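Local coordinates for TT1561 protein (Thermus thermophilus, PDB 1UF3), which is of unknown function but belongs to the calcineurin-like metallophosphoesterases, binds calcium ions, and is predicted to be a phosphoesterase, at the interface of chains A and B and the interface of chains A and C. Numbering follows the deposited sequence. Chains: chain A/B/C, hypothetical protein TT1561.

Contact 1: the interface of chains A and B. Residues chain A 138, 141-142; chain B 84-85, 88, 95-96.
The guanidinium group of B:Arg95 carries CE of A:Lys141 on one face, 3.6 Å above the plane and toward the rim. At its edge, in plane, lie CE2 of A:Tyr138, CB of A:Ala142 and water 2. The tyrosine ring stands nearly upright to this group, the planes 80° apart. The patch belongs to a two-fold interface between copies of a calcineurin-superfamily metallophosphoesterase and recurs with the chains exchanged. Helix 133-140 and the start of 3-10 helix 141-145 of chain A meet helix 77-90 and strand 94-96 of chain B. With CG opposite the backbone N (chi1 -171°), A:Tyr138 points its hydroxyl into chain B. There ND2 of B:Asn96 donates to OH over 2.8 Å, within its own amide plane and nearly straight. The phenol OH in turn donates to OE1 of B:Glu88 on the syn side, at 2.9 Å. NH1 of B:Arg95 stands 2.9 Å from A:Tyr138 OH and can donate to it. A:Lys141 NZ reaches OE1 of B:Glu88 at 2.8 Å by the anti lone pair, as a salt bridge. The other carboxylate oxygen takes the backbone N of B:Asn96 from above its plane. CB of B:Ala85 packs on CD1 of the tyrosine at 3.6 Å. A phenylalanine in place of A:Tyr138 would probably leave the B:Asn96 amide without its acceptor, B:Glu88 with one donor fewer and B:Arg95 NH1 without its hydroxyl neighbour. Water 2 joins both terminal nitrogens of B:Arg95 to A:Tyr138 O.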
loop_
_atom_site.group_PDB
_atom_site.type_symbol
_atom_site.label_atom_id
_atom_site.label_comp_id
_atom_site.label_asym_id
_atom_site.label_seq_id
_atom_site.Cartn_x
_atom_site.Cartn_y
_atom_site.Cartn_z
ATOM N N TYR A 138 -41.431 3.341 -9.503
ATOM C CA TYR A 138 -41.224 4.744 -9.816
ATOM C C TYR A 138 -39.841 5.199 -9.319
ATOM O O TYR A 138 -39.190 6.008 -9.972
ATOM C CB TYR A 138 -42.330 5.611 -9.186
ATOM C CG TYR A 138 -42.304 7.062 -9.648
ATOM C CD1 TYR A 138 -42.896 7.439 -10.851
ATOM C CD2 TYR A 138 -41.649 8.050 -8.893
ATOM C CE1 TYR A 138 -42.848 8.755 -11.301
ATOM C CE2 TYR A 138 -41.593 9.382 -9.341
ATOM C CZ TYR A 138 -42.194 9.722 -10.540
ATOM O OH TYR A 138 -42.171 11.026 -10.989
ATOM N N LYS A 141 -37.088 3.727 -11.800
ATOM C CA LYS A 141 -37.038 4.129 -13.193
ATOM C C LYS A 141 -36.044 5.272 -13.436
ATOM O O LYS A 141 -35.608 5.474 -14.567
ATOM C CB LYS A 141 -38.422 4.532 -13.719
ATOM C CG LYS A 141 -38.907 5.883 -13.248
ATOM C CD LYS A 141 -40.057 6.360 -14.097
ATOM C CE LYS A 141 -40.559 7.718 -13.620
ATOM N NZ LYS A 141 -41.586 8.297 -14.529
ATOM N N ALA A 142 -35.693 6.016 -12.386
ATOM C CA ALA A 142 -34.729 7.119 -12.530
ATOM C C ALA A 142 -33.385 6.601 -13.024
ATOM O O ALA A 142 -32.644 7.316 -13.653
ATOM C CB ALA A 142 -34.520 7.823 -11.187
ATOM N N ALA B 84 -48.586 11.532 -11.235
ATOM C CA ALA B 84 -47.389 11.901 -12.002
ATOM C C ALA B 84 -46.857 10.596 -12.603
ATOM O O ALA B 84 -46.441 10.551 -13.758
ATOM C CB ALA B 84 -46.337 12.504 -11.087
ATOM N N ALA B 85 -46.886 9.535 -11.797
ATOM C CA ALA B 85 -46.432 8.226 -12.239
ATOM C C ALA B 85 -47.293 7.750 -13.402
ATOM O O ALA B 85 -46.772 7.223 -14.402
ATOM C CB ALA B 85 -46.501 7.223 -11.079
ATOM N N GLU B 88 -46.657 9.740 -16.613
ATOM C CA GLU B 88 -45.307 9.474 -17.085
ATOM C C GLU B 88 -45.106 8.105 -17.745
ATOM O O GLU B 88 -44.221 7.945 -18.586
ATOM C CB GLU B 88 -44.326 9.711 -15.934
ATOM C CG GLU B 88 -44.170 11.215 -15.659
ATOM C CD GLU B 88 -43.580 11.563 -14.301
ATOM O OE1 GLU B 88 -42.748 10.786 -13.782
ATOM O OE2 GLU B 88 -43.936 12.646 -13.777
ATOM N N ARG B 95 -41.961 14.694 -16.632
ATOM C CA ARG B 95 -41.185 14.235 -15.503
ATOM C C ARG B 95 -41.193 15.098 -14.259
ATOM O O ARG B 95 -40.742 16.259 -14.252
ATOM C CB ARG B 95 -39.722 13.978 -15.929
ATOM C CG ARG B 95 -38.765 13.422 -14.819
ATOM C CD ARG B 95 -39.208 12.026 -14.275
ATOM N NE ARG B 95 -38.121 11.292 -13.603
ATOM C CZ ARG B 95 -38.232 10.634 -12.441
ATOM N NH1 ARG B 95 -39.381 10.608 -11.784
ATOM N NH2 ARG B 95 -37.192 9.976 -11.939
ATOM N N ASN B 96 -41.700 14.488 -13.195
ATOM C CA ASN B 96 -41.721 15.087 -11.880
ATOM C C ASN B 96 -40.264 14.969 -11.424
ATOM O O ASN B 96 -39.740 13.874 -11.375
ATOM C CB ASN B 96 -42.620 14.245 -10.977
ATOM C CG ASN B 96 -42.142 14.212 -9.549
ATOM O OD1 ASN B 96 -42.032 15.251 -8.894
ATOM N ND2 ASN B 96 -41.851 13.011 -9.050
HETATM O O HOH W 1 -43.925 6.447 -14.118
HETATM O O HOH W 2 -38.108 8.608 -9.589
#

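Contact 2: the interface of chains A and C. Residues chain A 29, 61-63; chain C 3.
Helix 27-31 and the 3-10 helix 60-62 of chain A, with the loop residue A:His63 that follows, meet a loop near the N-terminus of chain C. The visitor is C:Arg3. It reaches across with its guanidinium group between A:Pro29 and the backbone of the 3-10 helix. CG of A:Pro29 sits over the centre of one guanidinium face, 3.9 Å from CZ of C:Arg3. The two side chains cross at about a right angle, and CG of the proline rests on the flat group. At the edge of the guanidinium, in plane, lies the carbonyl carbon of A:Ala62. NH2 of C:Arg3 comes within 3.2 Å of A:Ala62 O, but its N-H points away, so this is a polar approach and not a hydrogen bond. The side chain starts between its own backbone N and carbonyl carbon (chi1 60°) and turns at chi3 (-85°), which swings the guanidinium against the proline. Within chain A, ND1 of A:His63 donates to A:Glu61 O at 3.1 Å. The donor lies well above the carbonyl plane, and the acceptor is tilted from the imidazole plane. This bond ties the histidine side chain back to the turn. The carboxylate of A:Glu61 is farther off, with OE1 6.5 Å from NH1 of C:Arg3, and could give a weak long-range attraction at most. The patch is small. It probably adds a modest packing contact between chains A and C, whose biological role the structure alone does not show.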
loop_
_atom_site.group_PDB
_atom_site.type_symbol
_atom_site.label_atom_id
_atom_site.label_comp_id
_atom_site.label_asym_id
_atom_site.label_seq_id
_atom_site.Cartn_x
_atom_site.Cartn_y
_atom_site.Cartn_z
ATOM N N PRO A 29 -11.840 -5.827 8.262
ATOM C CA PRO A 29 -10.403 -5.855 7.968
ATOM C C PRO A 29 -9.872 -7.269 7.850
ATOM O O PRO A 29 -9.011 -7.552 7.027
ATOM C CB PRO A 29 -9.769 -5.107 9.150
ATOM C CG PRO A 29 -10.878 -4.196 9.635
ATOM C CD PRO A 29 -12.112 -5.108 9.518
ATOM N N GLU A 61 -17.144 3.095 11.891
ATOM C CA GLU A 61 -15.785 2.650 12.197
ATOM C C GLU A 61 -15.135 1.827 11.068
ATOM O O GLU A 61 -13.906 1.724 10.979
ATOM C CB GLU A 61 -15.789 1.810 13.478
ATOM C CG GLU A 61 -16.286 2.565 14.714
ATOM C CD GLU A 61 -15.151 3.103 15.560
ATOM O OE1 GLU A 61 -14.198 3.679 14.981
ATOM O OE2 GLU A 61 -15.217 2.954 16.803
ATOM N N ALA A 62 -15.967 1.223 10.230
ATOM C CA ALA A 62 -15.486 0.414 9.112
ATOM C C ALA A 62 -14.548 1.157 8.155
ATOM O O ALA A 62 -13.562 0.587 7.690
ATOM C CB ALA A 62 -16.668 -0.111 8.325
ATOM N N HIS A 63 -14.863 2.415 7.859
ATOM C CA HIS A 63 -14.075 3.200 6.901
ATOM C C HIS A 63 -14.047 2.476 5.555
ATOM O O HIS A 63 -12.976 2.275 4.987
ATOM C CB HIS A 63 -12.630 3.399 7.372
ATOM C CG HIS A 63 -12.478 4.463 8.410
ATOM N ND1 HIS A 63 -12.568 4.206 9.762
ATOM C CD2 HIS A 63 -12.289 5.799 8.292
ATOM C CE1 HIS A 63 -12.444 5.336 10.432
ATOM N NE2 HIS A 63 -12.274 6.318 9.564
ATOM N N ARG C 3 -4.448 1.085 12.196
ATOM C CA ARG C 3 -5.055 1.082 10.872
ATOM C C ARG C 3 -5.842 2.343 10.580
ATOM O O ARG C 3 -6.000 2.735 9.427
ATOM C CB ARG C 3 -5.926 -0.155 10.660
ATOM C CG ARG C 3 -7.061 -0.326 11.606
ATOM C CD ARG C 3 -8.016 -1.374 11.029
ATOM N NE ARG C 3 -8.969 -0.795 10.096
ATOM C CZ ARG C 3 -10.203 -0.416 10.426
ATOM N NH1 ARG C 3 -10.635 -0.564 11.671
ATOM N NH2 ARG C 3 -11.001 0.127 9.514
#

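Contact 3: the interface of chains A and C. Residues chain A 1-2, 65, 92-93; chain C 107, 148-149.
A:Arg2 meets C:Asp148 through two nitrogens turned side-on to one acceptor. NE and NH2 both donate to the backbone O of C:Asp148, at 3.1 Å and 3.0 Å. That oxygen lies close to the guanidinium plane, and NE approaches it in the carbonyl plane. NE also forms a salt bridge with the carboxylate OD2 of C:Asp148, though the hydrogen bond there is weak. The ring of C:Tyr149 lies under the same group, its plane 8° from the guanidinium. NE sits over the ring face, 4.3 Å from its centroid, as a cation-pi contact. On the backbone side, N of A:Arg2 donates almost straight to the phenol OH of C:Tyr149 at 3.0 Å. The amino N of A:Met1, a poorly ordered selenomethionine, may give that OH a further bond. CG of C:Pro107 also packs against NH1 of A:Arg2 at 3.7 Å and borders the edge of the C:Tyr149 ring. The arginine is extended from CG to NE (chi2 -169°), which carries its end past the tyrosine to the aspartate. Farther out, water 3 links NH2 to C:Pro107 O. A:Glu93 packs its CA on CB of C:Asp148. The site probably anchors the N-terminal segment of chain A on chain C, and may help hold the assembly together.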
loop_
_atom_site.group_PDB
_atom_site.type_symbol
_atom_site.label_atom_id
_atom_site.label_comp_id
_atom_site.label_asym_id
_atom_site.label_seq_id
_atom_site.Cartn_x
_atom_site.Cartn_y
_atom_site.Cartn_z
HETATM N N MSE A 1 -6.920 6.098 -2.961
HETATM C CA MSE A 1 -6.514 4.950 -2.101
HETATM C C MSE A 1 -7.395 3.711 -2.260
HETATM O O MSE A 1 -6.892 2.599 -2.188
HETATM C CB MSE A 1 -6.499 5.350 -0.619
HETATM C CG MSE A 1 -5.207 6.003 -0.163
HETATM SE SE MSE A 1 -3.611 4.875 -0.205
HETATM C CE MSE A 1 -3.239 4.791 1.702
ATOM N N ARG A 2 -8.693 3.897 -2.485
ATOM C CA ARG A 2 -9.594 2.743 -2.619
ATOM C C ARG A 2 -9.514 2.071 -3.985
ATOM O O ARG A 2 -9.394 2.754 -5.011
ATOM C CB ARG A 2 -11.058 3.149 -2.374
ATOM C CG ARG A 2 -11.371 3.752 -0.986
ATOM C CD ARG A 2 -12.909 3.831 -0.803
ATOM N NE ARG A 2 -13.319 4.736 0.264
ATOM C CZ ARG A 2 -13.088 4.521 1.552
ATOM N NH1 ARG A 2 -12.456 3.430 1.936
ATOM N NH2 ARG A 2 -13.482 5.406 2.453
ATOM N N PRO A 65 -16.690 1.745 1.761
ATOM C CA PRO A 65 -17.933 2.126 1.091
ATOM C C PRO A 65 -19.014 1.285 1.772
ATOM O O PRO A 65 -18.792 0.101 2.026
ATOM C CB PRO A 65 -17.692 1.692 -0.350
ATOM C CG PRO A 65 -16.225 1.978 -0.516
ATOM C CD PRO A 65 -15.629 1.433 0.782
ATOM N N PRO A 92 -18.705 10.448 4.224
ATOM C CA PRO A 92 -19.382 10.343 2.932
ATOM C C PRO A 92 -19.246 9.007 2.190
ATOM O O PRO A 92 -19.877 8.814 1.165
ATOM C CB PRO A 92 -18.844 11.561 2.143
ATOM C CG PRO A 92 -17.454 11.730 2.689
ATOM C CD PRO A 92 -17.647 11.478 4.198
ATOM N N GLU A 93 -18.464 8.081 2.723
ATOM C CA GLU A 93 -18.354 6.772 2.101
ATOM C C GLU A 93 -19.577 5.922 2.483
ATOM O O GLU A 93 -19.795 4.861 1.905
ATOM C CB GLU A 93 -17.075 6.048 2.519
ATOM C CG GLU A 93 -16.989 5.619 3.983
ATOM C CD GLU A 93 -16.694 6.783 4.924
ATOM O OE1 GLU A 93 -16.226 6.529 6.044
ATOM O OE2 GLU A 93 -16.926 7.946 4.546
ATOM N N PRO C 107 -9.088 5.149 5.343
ATOM C CA PRO C 107 -8.392 6.346 4.859
ATOM C C PRO C 107 -9.061 7.700 5.107
ATOM O O PRO C 107 -10.284 7.823 5.031
ATOM C CB PRO C 107 -8.262 6.075 3.356
ATOM C CG PRO C 107 -9.508 5.348 3.054
ATOM C CD PRO C 107 -9.627 4.368 4.213
ATOM N N ASP C 148 -15.786 9.827 -1.625
ATOM C CA ASP C 148 -15.966 8.833 -0.580
ATOM C C ASP C 148 -14.890 8.716 0.475
ATOM O O ASP C 148 -14.400 7.632 0.738
ATOM C CB ASP C 148 -16.188 7.461 -1.228
ATOM C CG ASP C 148 -15.013 7.035 -2.090
ATOM O OD1 ASP C 148 -14.478 7.905 -2.821
ATOM O OD2 ASP C 148 -14.630 5.842 -2.041
ATOM N N TYR C 149 -14.508 9.838 1.070
ATOM C CA TYR C 149 -13.533 9.801 2.150
ATOM C C TYR C 149 -13.841 10.869 3.197
ATOM O O TYR C 149 -14.258 11.989 2.868
ATOM C CB TYR C 149 -12.105 10.057 1.659
ATOM C CG TYR C 149 -11.589 9.134 0.572
ATOM C CD1 TYR C 149 -11.835 9.393 -0.779
ATOM C CD2 TYR C 149 -10.798 8.042 0.902
ATOM C CE1 TYR C 149 -11.278 8.570 -1.791
ATOM C CE2 TYR C 149 -10.249 7.215 -0.080
ATOM C CZ TYR C 149 -10.492 7.486 -1.419
ATOM O OH TYR C 149 -9.940 6.649 -2.342
HETATM O O HOH W 3 -12.615 6.041 5.223
#

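Contact 4: the interface of chains A and B. Residues chain A 78, 81, 96, 99; chain B 99, 131, 134-135, 138-139.
Helix 77-90 of chain A faces helix 133-140 of chain B, with A:Asn96 in strand 94-96 and the two A:Glu99 and B:Glu99 residues in left-handed loop positions. The chains are copies of a calcineurin-superfamily metallophosphoesterase joined about a two-fold axis. B:Tyr138 takes ND2 of A:Asn96 as donor to its phenol OH at 3.0 Å. The amide and ring planes are 10° apart, and the oxygen is tilted 19° from the amide plane. CD1 of A:Leu81 touches the ring at CE2, 3.9 Å away. The other branch, CD2, meets NH2 of B:Arg139 at a right angle of side chains. A phenylalanine in place of B:Tyr138 would probably leave ND2 of A:Asn96 without this acceptor. B:Trp134 starts between its backbone N and carbonyl carbon (chi1 72°), and its CZ3 lies 3.9 Å from A:Leu81 O. CG2 of B:Val135 covers the centre of one tryptophan face and probably helps to place the ring. A:Trp78 approaches B:Val135 and B:Tyr131 more loosely. OE1 of A:Glu99 and OE1 of B:Glu99 stand 4.4 Å apart, and waters 4 and 5 bridge them. These like charges probably depend on the waters and on B:Arg139 for relief. NH1 of B:Arg139 makes a salt bridge to B:Glu99 OE2, and NH2 reaches A:Glu99 through water 6, at 2.7 Å from the water. Glu99 is a calcium-binding residue of this protein; no ion is bound to it in the chains described here.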
loop_
_atom_site.group_PDB
_atom_site.type_symbol
_atom_site.label_atom_id
_atom_site.label_comp_id
_atom_site.label_asym_id
_atom_site.label_seq_id
_atom_site.Cartn_x
_atom_site.Cartn_y
_atom_site.Cartn_z
ATOM N N TRP A 78 -38.362 9.637 8.887
ATOM C CA TRP A 78 -37.509 10.787 9.148
ATOM C C TRP A 78 -36.454 10.639 10.221
ATOM O O TRP A 78 -35.452 11.370 10.193
ATOM C CB TRP A 78 -38.386 12.019 9.415
ATOM C CG TRP A 78 -39.423 12.247 8.328
ATOM C CD1 TRP A 78 -40.775 12.224 8.481
ATOM C CD2 TRP A 78 -39.184 12.570 6.939
ATOM N NE1 TRP A 78 -41.394 12.509 7.288
ATOM C CE2 TRP A 78 -40.444 12.726 6.326
ATOM C CE3 TRP A 78 -38.028 12.747 6.165
ATOM C CZ2 TRP A 78 -40.594 13.049 4.968
ATOM C CZ3 TRP A 78 -38.172 13.073 4.800
ATOM C CH2 TRP A 78 -39.448 13.219 4.222
ATOM N N LEU A 81 -33.753 8.600 8.470
ATOM C CA LEU A 81 -33.203 9.532 7.483
ATOM C C LEU A 81 -32.312 10.648 8.058
ATOM O O LEU A 81 -31.254 10.963 7.492
ATOM C CB LEU A 81 -34.327 10.165 6.659
ATOM C CG LEU A 81 -33.863 10.766 5.315
ATOM C CD1 LEU A 81 -33.437 9.608 4.383
ATOM C CD2 LEU A 81 -34.973 11.576 4.646
ATOM N N ASN A 96 -27.200 5.824 2.599
ATOM C CA ASN A 96 -28.527 5.262 2.643
ATOM C C ASN A 96 -28.931 5.357 1.174
ATOM O O ASN A 96 -29.001 6.457 0.639
ATOM C CB ASN A 96 -29.459 6.149 3.474
ATOM C CG ASN A 96 -30.828 6.209 2.906
ATOM O OD1 ASN A 96 -31.419 5.175 2.610
ATOM N ND2 ASN A 96 -31.362 7.422 2.736
ATOM N N GLU A 99 -34.451 4.770 -2.133
ATOM C CA GLU A 99 -35.051 5.638 -3.159
ATOM C C GLU A 99 -34.000 6.466 -3.902
ATOM O O GLU A 99 -34.334 7.343 -4.690
ATOM C CB GLU A 99 -36.101 6.603 -2.578
ATOM C CG GLU A 99 -37.095 6.004 -1.587
ATOM C CD GLU A 99 -38.088 7.052 -1.080
ATOM O OE1 GLU A 99 -37.730 8.246 -1.020
ATOM O OE2 GLU A 99 -39.228 6.688 -0.737
ATOM N N GLU B 99 -37.251 15.698 -5.699
ATOM C CA GLU B 99 -36.376 14.764 -5.013
ATOM C C GLU B 99 -35.596 13.842 -5.963
ATOM O O GLU B 99 -34.941 12.903 -5.520
ATOM C CB GLU B 99 -37.188 13.898 -4.034
ATOM C CG GLU B 99 -37.723 14.632 -2.811
ATOM C CD GLU B 99 -38.504 13.721 -1.867
ATOM O OE1 GLU B 99 -38.430 12.473 -1.992
ATOM O OE2 GLU B 99 -39.188 14.257 -0.987
ATOM N N TYR B 131 -40.460 20.686 3.971
ATOM C CA TYR B 131 -39.212 19.988 4.246
ATOM C C TYR B 131 -38.172 20.909 4.879
ATOM O O TYR B 131 -37.886 21.996 4.363
ATOM C CB TYR B 131 -38.606 19.388 2.957
ATOM C CG TYR B 131 -39.568 18.555 2.120
ATOM C CD1 TYR B 131 -40.265 19.117 1.054
ATOM C CD2 TYR B 131 -39.804 17.213 2.425
ATOM C CE1 TYR B 131 -41.182 18.361 0.309
ATOM C CE2 TYR B 131 -40.718 16.452 1.689
ATOM C CZ TYR B 131 -41.400 17.030 0.644
ATOM O OH TYR B 131 -42.310 16.271 -0.061
ATOM N N TRP B 134 -32.329 20.617 5.845
ATOM C CA TRP B 134 -31.489 19.432 5.799
ATOM C C TRP B 134 -32.023 18.350 4.853
ATOM O O TRP B 134 -31.247 17.571 4.305
ATOM C CB TRP B 134 -31.230 18.852 7.207
ATOM C CG TRP B 134 -32.407 18.179 7.869
ATOM C CD1 TRP B 134 -33.338 18.758 8.693
ATOM C CD2 TRP B 134 -32.795 16.804 7.729
ATOM N NE1 TRP B 134 -34.290 17.821 9.071
ATOM C CE2 TRP B 134 -33.980 16.618 8.493
ATOM C CE3 TRP B 134 -32.259 15.712 7.032
ATOM C CZ2 TRP B 134 -34.641 15.381 8.575
ATOM C CZ3 TRP B 134 -32.916 14.469 7.112
ATOM C CH2 TRP B 134 -34.096 14.322 7.880
ATOM N N VAL B 135 -33.334 18.300 4.648
ATOM C CA VAL B 135 -33.904 17.317 3.746
ATOM C C VAL B 135 -33.606 17.745 2.305
ATOM O O VAL B 135 -33.187 16.923 1.510
ATOM C CB VAL B 135 -35.429 17.160 3.944
ATOM C CG1 VAL B 135 -36.019 16.300 2.834
ATOM C CG2 VAL B 135 -35.712 16.497 5.306
ATOM N N TYR B 138 -30.082 16.999 1.572
ATOM C CA TYR B 138 -29.823 15.582 1.479
ATOM C C TYR B 138 -30.321 15.044 0.129
ATOM O O TYR B 138 -29.788 14.067 -0.385
ATOM C CB TYR B 138 -30.501 14.849 2.630
ATOM C CG TYR B 138 -30.141 13.397 2.688
ATOM C CD1 TYR B 138 -28.991 12.980 3.327
ATOM C CD2 TYR B 138 -30.943 12.431 2.065
ATOM C CE1 TYR B 138 -28.637 11.636 3.345
ATOM C CE2 TYR B 138 -30.589 11.082 2.084
ATOM C CZ TYR B 138 -29.443 10.708 2.718
ATOM O OH TYR B 138 -29.056 9.402 2.715
ATOM N N ARG B 139 -31.336 15.680 -0.435
ATOM C CA ARG B 139 -31.864 15.278 -1.735
ATOM C C ARG B 139 -30.849 15.613 -2.832
ATOM O O ARG B 139 -30.503 14.776 -3.660
ATOM C CB ARG B 139 -33.150 16.038 -2.052
ATOM C CG ARG B 139 -34.434 15.237 -1.967
ATOM C CD ARG B 139 -34.945 15.010 -0.566
ATOM N NE ARG B 139 -34.699 13.644 -0.154
ATOM C CZ ARG B 139 -35.570 12.848 0.472
ATOM N NH1 ARG B 139 -36.793 13.266 0.781
ATOM N NH2 ARG B 139 -35.197 11.611 0.786
HETATM O O HOH W 4 -36.774 10.226 -2.898
HETATM O O HOH W 5 -39.042 10.519 -0.583
HETATM O O HOH W 6 -36.535 9.494 1.672
#

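Contacts 1 and 4 belong to one two-fold interface of chains A and B, with C-alpha centres (used throughout) about 18 Å apart. They use the same elements with the chains exchanged: helix 77-90, strand 94-96 and helix 133-140. The tyrosine-asparagine pair of contact 1 recurs in contact 4. Contacts 2 and 3 lie about 11 Å apart on the interface of A and C, which is not an exact two-fold. Contact 1 lies about 38 Å from contact 2, and contact 3 about 21 Å from contact 4. Chain A thus joins two neighbours by surfaces that adjoin at residues 92-96, consistent with the eight-chain deposited assembly.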